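Local coordinates for protein pseudoalteromonas arctica PAMC 21717 (Pseudoalteromonas arctica, PDB 5YL7) that is a cold-active serine protease of the subtilase family, probably cleaving peptide bonds with a catalytic triad as its relatives do, at residues P164-L172 / A189-A199. Numbering follows the deposited sequence.
Sequences PADVINMSL and ARSNGTVVVIA
Strands 167-170 and 195-199 pair as adjacent parallel strands, 4.8 Å between their axes and 18° apart in direction, and five backbone hydrogen bonds lace them from V195 N to D166 O through to A199 N on M170 O. I168 and M170 each give their N-H to, and take an N-H from, the second strand, the alternation of a parallel ladder, I168 N reaching V195 O at 2.8 Å almost head-on. T194 extends the pairing by its side chain. Its hydroxyl donates to A165 O (OG1 to O, 2.8 Å), tilted 23° from the carbonyl plane, while chi1 of -56° sets OG1 beside the backbone N and turns CG2 anti to it, across the isoleucine, where it touches I168 CG1 at 3.6 Å. With a valine here the hydroxyl is gone, and A165 O would probably be left with a water as its donor across this join, the loop before strand 167-170 held less firmly. Farther out, I168 CD1 meets A189 CB at 4.0 Å. The bend of M170 at chi3 turns CE toward V196 CG1 (3.9 Å) and I198 CD1 (4.0 Å), both on the same side of it. On the other face V167 and V195 lie side by side. The chain enters the second strand through a Schellman motif at G193, which ends helix 180-191. That helix is the connection of a beta-alpha-beta unit joining the two neighbouring strands, in the central parallel sheet of the subtilisin-like fold: strand 36-41 flanks 167-170, strand 219-224 flanks 195-199, helix 140-150 packs against I168 and M170, and helix 280-297 against N169 and A199.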
loop_
_atom_site.group_PDB
_atom_site.type_symbol
_atom_site.label_atom_id
_atom_site.label_comp_id
_atom_site.label_asym_id
_atom_site.label_seq_id
_atom_site.Cartn_x
_atom_site.Cartn_y
_atom_site.Cartn_z
ATOM N N PRO A 164 -13.622 2.512 10.691
ATOM C CA PRO A 164 -13.665 2.931 9.294
ATOM C C PRO A 164 -12.411 3.707 8.934
ATOM O O PRO A 164 -11.881 4.496 9.686
ATOM C CB PRO A 164 -14.921 3.796 9.140
ATOM C CG PRO A 164 -15.246 4.122 10.583
ATOM C CD PRO A 164 -14.724 3.076 11.484
ATOM N N ALA A 165 -11.939 3.463 7.695
ATOM C CA ALA A 165 -10.671 4.020 7.210
ATOM C C ALA A 165 -10.802 5.372 6.586
ATOM O O ALA A 165 -11.757 5.633 5.861
ATOM C CB ALA A 165 -9.970 3.060 6.288
ATOM N N ASP A 166 -9.833 6.212 6.803
ATOM C CA ASP A 166 -9.646 7.442 6.064
ATOM C C ASP A 166 -9.000 7.268 4.691
ATOM O O ASP A 166 -9.239 8.003 3.764
ATOM C CB ASP A 166 -8.776 8.395 6.907
ATOM C CG ASP A 166 -9.328 8.629 8.276
ATOM O OD1 ASP A 166 -10.344 9.328 8.321
ATOM O OD2 ASP A 166 -8.897 8.105 9.293
ATOM N N VAL A 167 -8.193 6.204 4.623
ATOM C CA VAL A 167 -7.361 5.943 3.413
ATOM C C VAL A 167 -7.461 4.422 3.160
ATOM O O VAL A 167 -7.353 3.660 4.123
ATOM C CB VAL A 167 -5.913 6.329 3.647
ATOM C CG1 VAL A 167 -5.053 6.036 2.424
ATOM C CG2 VAL A 167 -5.770 7.734 4.121
ATOM N N ILE A 168 -7.613 4.035 1.906
ATOM C CA ILE A 168 -7.450 2.623 1.471
ATOM C C ILE A 168 -6.209 2.575 0.647
ATOM O O ILE A 168 -5.995 3.394 -0.278
ATOM C CB ILE A 168 -8.652 2.161 0.680
ATOM C CG1 ILE A 168 -9.835 1.837 1.655
ATOM C CG2 ILE A 168 -8.373 1.009 -0.221
ATOM C CD1 ILE A 168 -11.154 1.739 0.956
ATOM N N ASN A 169 -5.383 1.565 0.892
ATOM C CA ASN A 169 -4.255 1.177 0.014
ATOM C C ASN A 169 -4.530 -0.131 -0.652
ATOM O O ASN A 169 -4.819 -1.137 0.020
ATOM C CB ASN A 169 -2.948 1.109 0.841
ATOM C CG ASN A 169 -1.757 0.877 -0.031
ATOM O OD1 ASN A 169 -1.140 1.825 -0.515
ATOM N ND2 ASN A 169 -1.445 -0.422 -0.327
ATOM N N MET A 170 -4.447 -0.171 -1.976
ATOM C CA MET A 170 -4.560 -1.407 -2.766
ATOM C C MET A 170 -3.324 -1.537 -3.585
ATOM O O MET A 170 -3.162 -1.067 -4.744
ATOM C CB MET A 170 -5.777 -1.422 -3.725
ATOM C CG MET A 170 -7.061 -1.675 -2.895
ATOM S SD MET A 170 -8.489 -2.086 -3.978
ATOM C CE MET A 170 -8.589 -0.638 -4.006
ATOM N N SER A 171 -2.391 -2.360 -3.089
ATOM C CA SER A 171 -1.127 -2.741 -3.775
ATOM C C SER A 171 -1.390 -4.032 -4.497
ATOM O O SER A 171 -0.850 -5.108 -4.140
ATOM C CB SER A 171 -0.041 -2.869 -2.744
ATOM O OG SER A 171 0.398 -1.614 -2.308
ATOM N N LEU A 172 -2.270 -4.029 -5.470
ATOM C CA LEU A 172 -2.783 -5.230 -6.162
ATOM C C LEU A 172 -3.356 -4.855 -7.472
ATOM O O LEU A 172 -3.637 -3.646 -7.719
ATOM C CB LEU A 172 -3.795 -5.974 -5.240
ATOM C CG LEU A 172 -5.069 -5.175 -4.900
ATOM C CD1 LEU A 172 -6.112 -5.156 -6.047
ATOM C CD2 LEU A 172 -5.791 -5.691 -3.670
ATOM N N ALA A 189 -16.802 3.768 -1.161
ATOM C CA ALA A 189 -15.733 4.216 -0.226
ATOM C C ALA A 189 -15.550 5.727 -0.268
ATOM O O ALA A 189 -15.469 6.417 0.776
ATOM C CB ALA A 189 -14.437 3.517 -0.603
ATOM N N ARG A 190 -15.493 6.287 -1.492
ATOM C CA ARG A 190 -15.347 7.760 -1.636
ATOM C C ARG A 190 -16.483 8.534 -1.001
ATOM O O ARG A 190 -16.283 9.516 -0.316
ATOM C CB ARG A 190 -15.284 8.130 -3.118
ATOM C CG ARG A 190 -14.029 7.628 -3.825
ATOM C CD ARG A 190 -14.174 7.772 -5.310
ATOM N NE ARG A 190 -14.628 9.076 -5.763
ATOM C CZ ARG A 190 -13.912 10.171 -5.724
ATOM N NH1 ARG A 190 -12.639 10.140 -5.457
ATOM N NH2 ARG A 190 -14.436 11.370 -5.905
ATOM N N SER A 191 -17.700 7.969 -1.102
ATOM C CA SER A 191 -18.939 8.667 -0.534
ATOM C C SER A 191 -18.874 8.619 0.973
ATOM O O SER A 191 -19.449 9.481 1.664
ATOM C CB SER A 191 -20.143 7.923 -1.019
ATOM O OG SER A 191 -20.377 6.684 -0.366
ATOM N N ASN A 192 -18.179 7.619 1.537
ATOM C CA ASN A 192 -17.968 7.520 2.985
ATOM C C ASN A 192 -16.787 8.324 3.439
ATOM O O ASN A 192 -16.448 8.303 4.640
ATOM C CB ASN A 192 -17.835 6.054 3.359
ATOM C CG ASN A 192 -19.103 5.293 3.285
ATOM O OD1 ASN A 192 -20.211 5.951 3.424
ATOM N ND2 ASN A 192 -19.075 4.003 3.135
ATOM N N GLY A 193 -16.076 9.057 2.563
ATOM C CA GLY A 193 -15.018 9.947 2.952
ATOM C C GLY A 193 -13.631 9.317 2.788
ATOM O O GLY A 193 -12.642 9.922 3.271
ATOM N N THR A 194 -13.533 8.124 2.238
ATOM C CA THR A 194 -12.233 7.375 2.191
ATOM C C THR A 194 -11.573 7.637 0.851
ATOM O O THR A 194 -12.180 7.418 -0.237
ATOM C CB THR A 194 -12.504 5.907 2.299
ATOM O OG1 THR A 194 -13.268 5.654 3.514
ATOM C CG2 THR A 194 -11.242 5.090 2.315
ATOM N N VAL A 195 -10.315 8.103 0.852
ATOM C CA VAL A 195 -9.486 8.202 -0.350
ATOM C C VAL A 195 -8.890 6.849 -0.683
ATOM O O VAL A 195 -8.510 6.091 0.218
ATOM C CB VAL A 195 -8.442 9.325 -0.210
ATOM C CG1 VAL A 195 -7.378 9.002 0.813
ATOM C CG2 VAL A 195 -7.786 9.691 -1.543
ATOM N N VAL A 196 -8.788 6.564 -1.978
ATOM C CA VAL A 196 -8.381 5.236 -2.456
ATOM C C VAL A 196 -7.075 5.366 -3.230
ATOM O O VAL A 196 -7.089 6.039 -4.267
ATOM C CB VAL A 196 -9.493 4.603 -3.289
ATOM C CG1 VAL A 196 -9.065 3.204 -3.703
ATOM C CG2 VAL A 196 -10.773 4.493 -2.485
ATOM N N VAL A 197 -6.019 4.729 -2.755
ATOM C CA VAL A 197 -4.696 4.787 -3.357
ATOM C C VAL A 197 -4.339 3.441 -3.884
ATOM O O VAL A 197 -4.448 2.450 -3.168
ATOM C CB VAL A 197 -3.681 5.259 -2.259
ATOM C CG1 VAL A 197 -2.269 5.342 -2.875
ATOM C CG2 VAL A 197 -4.073 6.632 -1.708
ATOM N N ILE A 198 -3.861 3.394 -5.158
ATOM C CA ILE A 198 -3.711 2.146 -5.884
ATOM C C ILE A 198 -2.387 2.107 -6.621
ATOM O O ILE A 198 -1.900 3.108 -7.168
ATOM C CB ILE A 198 -4.862 1.942 -6.891
ATOM C CG1 ILE A 198 -6.201 2.040 -6.129
ATOM C CG2 ILE A 198 -4.704 0.597 -7.597
ATOM C CD1 ILE A 198 -7.445 1.850 -6.968
ATOM N N ALA A 199 -1.751 0.924 -6.574
ATOM C CA ALA A 199 -0.576 0.632 -7.404
ATOM C C ALA A 199 -0.929 0.503 -8.854
ATOM O O ALA A 199 -1.813 -0.265 -9.236
ATOM C CB ALA A 199 0.069 -0.615 -6.950
HETATM O O HOH W 1 -13.625 8.138 6.220
HETATM O O HOH W 2 -10.117 10.643 4.004
HETATM O O HOH W 3 -12.635 9.859 6.509
HETATM O O HOH W 4 -3.988 -1.801 -10.013
#